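Aldose 1-epimerase (Caenorhabditis elegans, PDB 1LUR) probably interconverts the alpha and beta anomers of aldose sugars such as galactose. Local coordinates at residues A[121-127]-A[140-146]; A[28-32]-A[108-114]; A[237-243]-A[274-280]. All coordinates share one frame; numbering follows the deposited sequence.

From the N terminus, the turn 28-32, which joins strands 24-28 and 33-40, meets 108-114 in interaction 2 and so closes a long excursion of 75 residues. The chain runs on through strand 113-118 into 121-127, which pairs with 140-146 in interaction 1 around a connection of only 12 residues. Interactions 1 and 2 touch, and strands 113-118 and 121-129 are neighbours in one sheet. Interaction 3, between 237-243 and 274-280, closes a 30-residue loop in a different sheet on the opposite side of the chain's centre, with its own centre about 24 Å from those of the other two. The three loops follow in series; none nests within or crosses another.

Interaction 1: residues A[121-127]-A[140-146]; sequences SVSFSVR and KIDVTYT
Ser125 and Lys140 both turn to the carboxylate of Asp142 on the polar face of this antiparallel strand pair. The lysine can be followed outward. Its CB lies 3.9 Å from Arg127 NH1, and CG sits beneath one face of the guanidinium, offset toward the rim. CD then passes Arg127 NH2 at 3.6 Å, so the aliphatic chain carries the flat arginine head while the two charged ends stay apart. CE runs by the Ser125 hydroxyl, and a bend at the last torsion (chi4 -60°) curls NZ back to Asp142 OD1, where a 2.7 Å salt bridge forms. Ser125 OG gives its hydrogen to the same OD1, also at 2.7 Å, from 49° above the carboxylate plane; the lysine comes from the opposite face. Two donors thus grip one oxygen, which probably stabilises the negative charge.

Farther along this face small hydroxyl residues suit the closely spaced non-hydrogen-bonded pairs: Ser123 OG meets Thr144 OG1 at 2.7 Å and Ser121 OG meets Thr146 OG1 at 2.8 Å. The other face is apolar. Val126 lies beside Ile141, and Val122 CG1 packs on Tyr145 CB. Phe124 CE1 approaches Tyr145 CD1 at 3.9 Å, the tyrosine carbon standing at the edge of the phenylalanine ring, while Tyr145 OH is bonded to Ala32 O. Leu27 of strand 24-28 covers Val122, Phe124 and Tyr145.

Paired backbone bonds at Val122-Tyr145, Phe124-Val143 and Val126-Ile141 fix the register; Phe124 N to Val143 O spans 2.7 Å. Strands 113-118, 121-129, 138-147 and 152-160 follow one another across the sheet, an antiparallel beta meander within the large beta-sandwich characteristic of galactose mutarotases.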
loop_
_atom_site.group_PDB
_atom_site.type_symbol
_atom_site.label_atom_id
_atom_site.label_comp_id
_atom_site.label_asym_id
_atom_site.label_seq_id
_atom_site.Cartn_x
_atom_site.Cartn_y
_atom_site.Cartn_z
ATOM N N SER A 121 18.148 6.027 -4.719
ATOM C CA SER A 121 17.471 5.735 -3.457
ATOM C C SER A 121 17.170 6.991 -2.641
ATOM O O SER A 121 17.827 8.019 -2.796
ATOM C CB SER A 121 18.339 4.778 -2.630
ATOM O OG SER A 121 17.745 4.454 -1.389
ATOM N N VAL A 122 16.168 6.892 -1.772
ATOM C CA VAL A 122 15.769 8.001 -0.916
ATOM C C VAL A 122 15.122 7.424 0.338
ATOM O O VAL A 122 14.340 6.475 0.259
ATOM C CB VAL A 122 14.761 8.952 -1.625
ATOM C CG1 VAL A 122 13.498 8.189 -2.006
ATOM C CG2 VAL A 122 14.416 10.123 -0.712
ATOM N N SER A 123 15.469 7.976 1.495
ATOM C CA SER A 123 14.907 7.504 2.752
ATOM C C SER A 123 14.213 8.650 3.468
ATOM O O SER A 123 14.694 9.783 3.458
ATOM C CB SER A 123 15.993 6.919 3.653
ATOM O OG SER A 123 16.623 5.799 3.051
ATOM N N PHE A 124 13.068 8.345 4.075
ATOM C CA PHE A 124 12.279 9.330 4.806
ATOM C C PHE A 124 12.129 8.850 6.238
ATOM O O PHE A 124 12.126 7.649 6.498
ATOM C CB PHE A 124 10.874 9.466 4.217
ATOM C CG PHE A 124 10.845 9.877 2.777
ATOM C CD1 PHE A 124 10.527 8.959 1.785
ATOM C CD2 PHE A 124 11.105 11.196 2.411
ATOM C CE1 PHE A 124 10.465 9.344 0.446
ATOM C CE2 PHE A 124 11.048 11.594 1.077
ATOM C CZ PHE A 124 10.726 10.663 0.092
ATOM N N SER A 125 12.001 9.785 7.171
ATOM C CA SER A 125 11.845 9.411 8.566
ATOM C C SER A 125 10.803 10.321 9.198
ATOM O O SER A 125 10.597 11.442 8.743
ATOM C CB SER A 125 13.172 9.536 9.313
ATOM O OG SER A 125 13.051 9.022 10.633
ATOM N N VAL A 126 10.129 9.820 10.226
ATOM C CA VAL A 126 9.105 10.592 10.917
ATOM C C VAL A 126 8.812 9.956 12.268
ATOM O O VAL A 126 8.997 8.752 12.453
ATOM C CB VAL A 126 7.797 10.654 10.094
ATOM C CG1 VAL A 126 7.101 9.298 10.101
ATOM C CG2 VAL A 126 6.883 11.739 10.652
ATOM N N ARG A 127 8.368 10.771 13.217
ATOM C CA ARG A 127 8.050 10.281 14.546
ATOM C C ARG A 127 6.571 10.485 14.799
ATOM O O ARG A 127 5.972 11.435 14.298
ATOM C CB ARG A 127 8.848 11.040 15.610
ATOM C CG ARG A 127 10.335 10.792 15.581
ATOM C CD ARG A 127 11.044 11.736 16.548
ATOM N NE ARG A 127 12.465 11.438 16.660
ATOM C CZ ARG A 127 12.960 10.395 17.314
ATOM N NH1 ARG A 127 12.147 9.541 17.930
ATOM N NH2 ARG A 127 14.272 10.199 17.342
ATOM N N LYS A 140 9.539 5.747 15.767
ATOM C CA LYS A 140 10.380 6.519 14.874
ATOM C C LYS A 140 10.329 5.624 13.643
ATOM O O LYS A 140 10.820 4.497 13.677
ATOM C CB LYS A 140 11.812 6.620 15.403
ATOM C CG LYS A 140 12.724 7.397 14.463
ATOM C CD LYS A 140 14.153 7.451 14.965
ATOM C CE LYS A 140 15.061 8.057 13.905
ATOM N NZ LYS A 140 15.054 7.250 12.653
ATOM N N ILE A 141 9.709 6.115 12.578
ATOM C CA ILE A 141 9.585 5.344 11.355
ATOM C C ILE A 141 10.455 5.842 10.213
ATOM O O ILE A 141 10.525 7.042 9.950
ATOM C CB ILE A 141 8.109 5.321 10.862
ATOM C CG1 ILE A 141 7.194 4.767 11.957
ATOM C CG2 ILE A 141 7.968 4.436 9.635
ATOM C CD1 ILE A 141 6.506 5.831 12.777
ATOM N N ASP A 142 11.109 4.899 9.537
ATOM C CA ASP A 142 11.976 5.201 8.411
ATOM C C ASP A 142 11.555 4.336 7.229
ATOM O O ASP A 142 11.431 3.119 7.354
ATOM C CB ASP A 142 13.438 4.928 8.775
ATOM C CG ASP A 142 14.050 6.049 9.594
ATOM O OD1 ASP A 142 13.500 6.386 10.666
ATOM O OD2 ASP A 142 15.086 6.600 9.158
ATOM N N VAL A 143 11.318 4.982 6.091
ATOM C CA VAL A 143 10.910 4.293 4.877
ATOM C C VAL A 143 11.880 4.620 3.751
ATOM O O VAL A 143 12.218 5.789 3.529
ATOM C CB VAL A 143 9.489 4.719 4.453
ATOM C CG1 VAL A 143 9.217 4.298 3.016
ATOM C CG2 VAL A 143 8.469 4.093 5.394
ATOM N N THR A 144 12.320 3.588 3.037
ATOM C CA THR A 144 13.254 3.786 1.936
ATOM C C THR A 144 12.735 3.232 0.622
ATOM O O THR A 144 12.115 2.168 0.585
ATOM C CB THR A 144 14.619 3.107 2.228
ATOM O OG1 THR A 144 15.159 3.609 3.457
ATOM C CG2 THR A 144 15.613 3.390 1.087
ATOM N N TYR A 145 12.965 3.987 -0.449
ATOM C CA TYR A 145 12.552 3.590 -1.783
ATOM C C TYR A 145 13.868 3.474 -2.540
ATOM O O TYR A 145 14.675 4.409 -2.526
ATOM C CB TYR A 145 11.693 4.650 -2.463
ATOM C CG TYR A 145 10.291 4.779 -1.931
ATOM C CD1 TYR A 145 9.989 5.703 -0.928
ATOM C CD2 TYR A 145 9.247 4.037 -2.484
ATOM C CE1 TYR A 145 8.678 5.895 -0.496
ATOM C CE2 TYR A 145 7.928 4.221 -2.056
ATOM C CZ TYR A 145 7.653 5.157 -1.065
ATOM O OH TYR A 145 6.354 5.378 -0.669
ATOM N N THR A 146 14.085 2.337 -3.187
ATOM C CA THR A 146 15.310 2.118 -3.940
ATOM C C THR A 146 15.018 1.397 -5.250
ATOM O O THR A 146 14.172 0.507 -5.301
ATOM C CB THR A 146 16.298 1.256 -3.123
ATOM O OG1 THR A 146 16.609 1.917 -1.888
ATOM C CG2 THR A 146 17.589 1.008 -3.914
#

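Interaction 2: residues A[28-32]-A[108-114]; sequences LPFGA and GYRKWEV
Ala32 presses its methyl group onto the indole of Trp112: CB stands 3.6 Å from the centroid of the five-membered ring, only 13° off the ring normal, a CH-pi contact. The backbone is equally tight. Pro29 O accepts from Trp112 N at 3.0 Å and from Ala32 N, which reach it from opposite faces of its carbonyl plane; the second bond closes a type II turn. Gly31 N donates to Arg110 O at 2.7 Å. Glycine suits this place because phi is positive and because a beta carbon would run into Gly108 O.

Phe30, its CG anti to the backbone N (chi1 -180°), reaches over the other loop, bringing CE1 to 3.3 Å from Tyr109 O. Toward solvent the contact is looser: Lys111 CG lies at the edge of the Phe30 ring, 4.0 Å from CD1, and the rest of this exposed lysine curls back alongside the phenylalanine, its NZ in a long, weak ion pair with Glu60. Pro29 CG and Val114 CG2 come no nearer than 4.1 Å. Trp112 packs against Phe124 and Val126 of strand 121-129 and Ile141 and Val143 of strand 138-147, whereas Phe30 touches Glu60 of helix 56-61.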
loop_
_atom_site.group_PDB
_atom_site.type_symbol
_atom_site.label_atom_id
_atom_site.label_comp_id
_atom_site.label_asym_id
_atom_site.label_seq_id
_atom_site.Cartn_x
_atom_site.Cartn_y
_atom_site.Cartn_z
ATOM N N LEU A 28 7.696 11.901 -2.740
ATOM C CA LEU A 28 7.310 13.167 -2.132
ATOM C C LEU A 28 7.416 13.019 -0.616
ATOM O O LEU A 28 6.839 12.100 -0.032
ATOM C CB LEU A 28 5.871 13.516 -2.528
ATOM C CG LEU A 28 5.313 14.892 -2.153
ATOM C CD1 LEU A 28 6.102 15.989 -2.870
ATOM C CD2 LEU A 28 3.843 14.957 -2.551
ATOM N N PRO A 29 8.168 13.917 0.038
ATOM C CA PRO A 29 8.348 13.882 1.492
ATOM C C PRO A 29 7.017 13.807 2.230
ATOM O O PRO A 29 6.903 13.145 3.265
ATOM C CB PRO A 29 9.091 15.182 1.777
ATOM C CG PRO A 29 9.907 15.373 0.539
ATOM C CD PRO A 29 8.918 15.041 -0.553
ATOM N N PHE A 30 6.009 14.490 1.693
ATOM C CA PHE A 30 4.694 14.487 2.315
ATOM C C PHE A 30 4.079 13.103 2.205
ATOM O O PHE A 30 3.811 12.610 1.106
ATOM C CB PHE A 30 3.775 15.508 1.650
ATOM C CG PHE A 30 2.405 15.561 2.254
ATOM C CD1 PHE A 30 2.220 16.050 3.543
ATOM C CD2 PHE A 30 1.304 15.097 1.547
ATOM C CE1 PHE A 30 0.951 16.074 4.120
ATOM C CE2 PHE A 30 0.032 15.114 2.114
ATOM C CZ PHE A 30 -0.144 15.604 3.404
ATOM N N GLY A 31 3.862 12.478 3.357
ATOM C CA GLY A 31 3.282 11.151 3.383
ATOM C C GLY A 31 4.215 10.095 2.818
ATOM O O GLY A 31 3.775 8.978 2.544
ATOM N N ALA A 32 5.496 10.436 2.656
ATOM C CA ALA A 32 6.489 9.499 2.113
ATOM C C ALA A 32 5.807 8.768 0.963
ATOM O O ALA A 32 5.802 7.536 0.894
ATOM C CB ALA A 32 6.925 8.511 3.191
ATOM N N GLY A 108 0.414 9.044 6.604
ATOM C CA GLY A 108 0.185 9.442 5.227
ATOM C C GLY A 108 -0.126 10.923 5.076
ATOM O O GLY A 108 0.006 11.477 3.980
ATOM N N TYR A 109 -0.528 11.569 6.168
ATOM C CA TYR A 109 -0.857 12.995 6.129
ATOM C C TYR A 109 0.183 13.880 6.785
ATOM O O TYR A 109 -0.097 15.034 7.103
ATOM C CB TYR A 109 -2.212 13.251 6.798
ATOM C CG TYR A 109 -3.370 12.653 6.050
ATOM C CD1 TYR A 109 -3.706 13.107 4.777
ATOM C CD2 TYR A 109 -4.108 11.604 6.593
ATOM C CE1 TYR A 109 -4.746 12.527 4.060
ATOM C CE2 TYR A 109 -5.149 11.019 5.883
ATOM C CZ TYR A 109 -5.461 11.484 4.615
ATOM O OH TYR A 109 -6.474 10.895 3.893
ATOM N N ARG A 110 1.384 13.353 6.988
ATOM C CA ARG A 110 2.425 14.150 7.617
ATOM C C ARG A 110 3.658 14.329 6.742
ATOM O O ARG A 110 3.915 13.537 5.841
ATOM C CB ARG A 110 2.798 13.527 8.957
ATOM C CG ARG A 110 1.608 13.468 9.912
ATOM C CD ARG A 110 2.006 12.884 11.231
ATOM N NE ARG A 110 3.089 13.655 11.825
ATOM C CZ ARG A 110 3.799 13.254 12.872
ATOM N NH1 ARG A 110 3.534 12.086 13.443
ATOM N NH2 ARG A 110 4.778 14.018 13.339
ATOM N N LYS A 111 4.405 15.395 7.009
ATOM C CA LYS A 111 5.612 15.703 6.260
ATOM C C LYS A 111 6.799 14.958 6.861
ATOM O O LYS A 111 7.228 15.245 7.980
ATOM C CB LYS A 111 5.869 17.214 6.292
ATOM C CG LYS A 111 4.645 18.057 5.930
ATOM C CD LYS A 111 4.986 19.544 5.836
ATOM C CE LYS A 111 5.778 19.843 4.575
ATOM N NZ LYS A 111 4.985 19.488 3.361
ATOM N N TRP A 112 7.320 13.990 6.112
ATOM C CA TRP A 112 8.457 13.200 6.569
ATOM C C TRP A 112 9.771 13.917 6.267
ATOM O O TRP A 112 9.847 14.710 5.331
ATOM C CB TRP A 112 8.486 11.851 5.856
ATOM C CG TRP A 112 7.333 10.954 6.141
ATOM C CD1 TRP A 112 6.005 11.238 5.986
ATOM C CD2 TRP A 112 7.409 9.590 6.562
ATOM N NE1 TRP A 112 5.245 10.123 6.283
ATOM C CE2 TRP A 112 6.085 9.099 6.636
ATOM C CE3 TRP A 112 8.468 8.732 6.878
ATOM C CZ2 TRP A 112 5.796 7.785 7.013
ATOM C CZ3 TRP A 112 8.177 7.422 7.255
ATOM C CH2 TRP A 112 6.852 6.965 7.317
ATOM N N GLU A 113 10.799 13.617 7.054
ATOM C CA GLU A 113 12.116 14.223 6.871
ATOM C C GLU A 113 12.906 13.389 5.865
ATOM O O GLU A 113 12.740 12.173 5.796
ATOM C CB GLU A 113 12.887 14.239 8.195
ATOM C CG GLU A 113 12.306 15.150 9.260
ATOM C CD GLU A 113 12.608 16.609 8.993
ATOM O OE1 GLU A 113 13.802 16.977 9.017
ATOM O OE2 GLU A 113 11.659 17.388 8.756
ATOM N N VAL A 114 13.745 14.044 5.074
ATOM C CA VAL A 114 14.551 13.336 4.094
ATOM C C VAL A 114 15.862 13.071 4.814
ATOM O O VAL A 114 16.614 14.002 5.093
ATOM C CB VAL A 114 14.822 14.193 2.852
ATOM C CG1 VAL A 114 15.840 13.496 1.964
ATOM C CG2 VAL A 114 13.532 14.429 2.092
#

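Interaction 3: residues A[237-243]-A[274-280]; sequences LDNDLVI and PVIHLYA
An extended first torsion at His277 (CG anti to the backbone N, chi1 -175°) and another at Asp238 (chi1 179°) bring imidazole and carboxylate together, while Asp240, with CG beside its backbone N (chi1 -80°), comes to the other end of the ring. His277 ND1 donates to Asp240 OD1 over 2.7 Å, nearly along the C-O axis of the carboxylate. His277 NE2 donates to Asp238 OD1; its modelled length of 2.5 Å is very short and so doubtful in detail. Both acceptors lie at the ring's edge, and both carboxylate planes stand steeply to it. Histidine suits the place because its two nitrogens let one flat group span two acids, fixing the ring's rotation. A leucine in its place would probably leave the two buried carboxylates without their shared donor and free Asp238 to turn. Asp240 has a second partner, its OD2 accepting from Ser308 N.

A classic beta bulge sets two residues, Asp238 and Asn239, across from the single Leu278. The face away from His277 is lined by branched apolar chains suited to a core: Leu241 CG meets Leu278 CD1 at 4.0 Å, and Ile243 CD1 touches Ile276 CG1 at 3.7 Å. Leu237 CB and Ala280 CB stand 3.4 Å apart, closer than carbons usually pack, and the small alanine suits this approach. Strand 300-305 flanks the pair, with Glu303 and Gln305 beside His277. Such a polar sheet face, backed by a hydrophobic layer against strand 187-192, is consistent with the sugar-binding cleft of the galactose mutarotase beta-sandwich.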
loop_
_atom_site.group_PDB
_atom_site.type_symbol
_atom_site.label_atom_id
_atom_site.label_comp_id
_atom_site.label_asym_id
_atom_site.label_seq_id
_atom_site.Cartn_x
_atom_site.Cartn_y
_atom_site.Cartn_z
ATOM N N LEU A 237 -13.642 -4.960 -5.428
ATOM C CA LEU A 237 -12.519 -5.594 -4.759
ATOM C C LEU A 237 -11.977 -4.595 -3.744
ATOM O O LEU A 237 -11.837 -3.412 -4.049
ATOM C CB LEU A 237 -11.434 -5.948 -5.776
ATOM C CG LEU A 237 -10.206 -6.680 -5.240
ATOM C CD1 LEU A 237 -10.619 -7.996 -4.600
ATOM C CD2 LEU A 237 -9.234 -6.917 -6.381
ATOM N N ASP A 238 -11.685 -5.073 -2.540
ATOM C CA ASP A 238 -11.162 -4.222 -1.473
ATOM C C ASP A 238 -11.049 -5.101 -0.243
ATOM O O ASP A 238 -11.665 -4.831 0.791
ATOM C CB ASP A 238 -12.120 -3.047 -1.220
ATOM C CG ASP A 238 -11.655 -2.136 -0.094
ATOM O OD1 ASP A 238 -10.434 -2.085 0.174
ATOM O OD2 ASP A 238 -12.511 -1.454 0.511
ATOM N N ASN A 239 -10.254 -6.158 -0.372
ATOM C CA ASN A 239 -10.039 -7.112 0.708
ATOM C C ASN A 239 -8.589 -7.519 0.877
ATOM O O ASN A 239 -7.734 -7.225 0.038
ATOM C CB ASN A 239 -10.834 -8.395 0.447
ATOM C CG ASN A 239 -12.296 -8.136 0.192
ATOM O OD1 ASN A 239 -13.147 -8.533 0.984
ATOM N ND2 ASN A 239 -12.600 -7.470 -0.920
ATOM N N ASP A 240 -8.350 -8.235 1.969
ATOM C CA ASP A 240 -7.044 -8.747 2.342
ATOM C C ASP A 240 -6.907 -10.153 1.754
ATOM O O ASP A 240 -7.746 -11.015 2.018
ATOM C CB ASP A 240 -6.945 -8.889 3.861
ATOM C CG ASP A 240 -6.646 -7.588 4.576
ATOM O OD1 ASP A 240 -6.978 -6.498 4.062
ATOM O OD2 ASP A 240 -6.087 -7.679 5.686
ATOM N N LEU A 241 -5.865 -10.387 0.963
ATOM C CA LEU A 241 -5.655 -11.706 0.376
ATOM C C LEU A 241 -4.454 -12.296 1.111
ATOM O O LEU A 241 -3.336 -11.786 1.002
ATOM C CB LEU A 241 -5.391 -11.596 -1.132
ATOM C CG LEU A 241 -6.627 -11.627 -2.048
ATOM C CD1 LEU A 241 -7.201 -13.031 -2.071
ATOM C CD2 LEU A 241 -7.680 -10.632 -1.573
ATOM N N VAL A 242 -4.693 -13.357 1.879
ATOM C CA VAL A 242 -3.633 -14.007 2.640
ATOM C C VAL A 242 -2.674 -14.790 1.758
ATOM O O VAL A 242 -3.066 -15.735 1.073
ATOM C CB VAL A 242 -4.214 -14.948 3.717
ATOM C CG1 VAL A 242 -3.087 -15.506 4.593
ATOM C CG2 VAL A 242 -5.214 -14.194 4.569
ATOM N N ILE A 243 -1.407 -14.389 1.799
ATOM C CA ILE A 243 -0.361 -15.024 1.016
ATOM C C ILE A 243 -0.030 -16.438 1.474
ATOM O O ILE A 243 0.243 -16.676 2.653
ATOM C CB ILE A 243 0.942 -14.204 1.069
ATOM C CG1 ILE A 243 0.711 -12.811 0.480
ATOM C CG2 ILE A 243 2.049 -14.943 0.321
ATOM C CD1 ILE A 243 1.929 -11.895 0.580
ATOM N N PRO A 274 2.434 -10.669 5.480
ATOM C CA PRO A 274 1.611 -11.869 5.340
ATOM C C PRO A 274 0.412 -11.732 4.410
ATOM O O PRO A 274 -0.134 -12.736 3.951
ATOM C CB PRO A 274 1.205 -12.161 6.778
ATOM C CG PRO A 274 0.973 -10.777 7.308
ATOM C CD PRO A 274 2.177 -10.011 6.775
ATOM N N VAL A 275 -0.020 -10.504 4.139
ATOM C CA VAL A 275 -1.159 -10.320 3.252
ATOM C C VAL A 275 -0.959 -9.151 2.305
ATOM O O VAL A 275 -0.041 -8.344 2.464
ATOM C CB VAL A 275 -2.482 -10.070 4.041
ATOM C CG1 VAL A 275 -2.591 -11.035 5.205
ATOM C CG2 VAL A 275 -2.559 -8.632 4.520
ATOM N N ILE A 276 -1.817 -9.082 1.300
ATOM C CA ILE A 276 -1.762 -8.016 0.325
ATOM C C ILE A 276 -3.191 -7.551 0.135
ATOM O O ILE A 276 -4.042 -8.309 -0.339
ATOM C CB ILE A 276 -1.207 -8.473 -1.034
ATOM C CG1 ILE A 276 0.260 -8.886 -0.893
ATOM C CG2 ILE A 276 -1.373 -7.358 -2.046
ATOM C CD1 ILE A 276 0.925 -9.283 -2.206
ATOM N N HIS A 277 -3.462 -6.314 0.525
ATOM C CA HIS A 277 -4.801 -5.768 0.384
ATOM C C HIS A 277 -4.981 -5.229 -1.024
ATOM O O HIS A 277 -4.217 -4.371 -1.472
ATOM C CB HIS A 277 -5.041 -4.638 1.383
ATOM C CG HIS A 277 -6.442 -4.118 1.368
ATOM N ND1 HIS A 277 -7.484 -4.774 1.986
ATOM C CD2 HIS A 277 -6.982 -3.028 0.774
ATOM C CE1 HIS A 277 -8.607 -4.110 1.774
ATOM N NE2 HIS A 277 -8.330 -3.047 1.040
ATOM N N LEU A 278 -5.996 -5.737 -1.717
ATOM C CA LEU A 278 -6.294 -5.321 -3.075
ATOM C C LEU A 278 -7.561 -4.478 -3.090
ATOM O O LEU A 278 -8.603 -4.910 -2.602
ATOM C CB LEU A 278 -6.500 -6.547 -3.969
ATOM C CG LEU A 278 -5.390 -7.603 -3.971
ATOM C CD1 LEU A 278 -5.832 -8.826 -4.764
ATOM C CD2 LEU A 278 -4.121 -7.000 -4.559
ATOM N N TYR A 279 -7.460 -3.274 -3.639
ATOM C CA TYR A 279 -8.599 -2.368 -3.723
ATOM C C TYR A 279 -8.785 -1.962 -5.184
ATOM O O TYR A 279 -7.953 -1.255 -5.758
ATOM C CB TYR A 279 -8.369 -1.134 -2.846
ATOM C CG TYR A 279 -9.406 -0.050 -3.025
ATOM C CD1 TYR A 279 -10.767 -0.333 -2.931
ATOM C CD2 TYR A 279 -9.024 1.265 -3.284
ATOM C CE1 TYR A 279 -11.724 0.673 -3.092
ATOM C CE2 TYR A 279 -9.969 2.271 -3.448
ATOM C CZ TYR A 279 -11.315 1.969 -3.350
ATOM O OH TYR A 279 -12.246 2.967 -3.517
ATOM N N ALA A 280 -9.890 -2.413 -5.773
ATOM C CA ALA A 280 -10.210 -2.121 -7.166
ATOM C C ALA A 280 -10.560 -0.674 -7.501
ATOM O O ALA A 280 -11.094 -0.399 -8.577
ATOM C CB ALA A 280 -11.326 -3.051 -7.642
HETATM O O HOH W 1 0.418 -15.042 4.795
#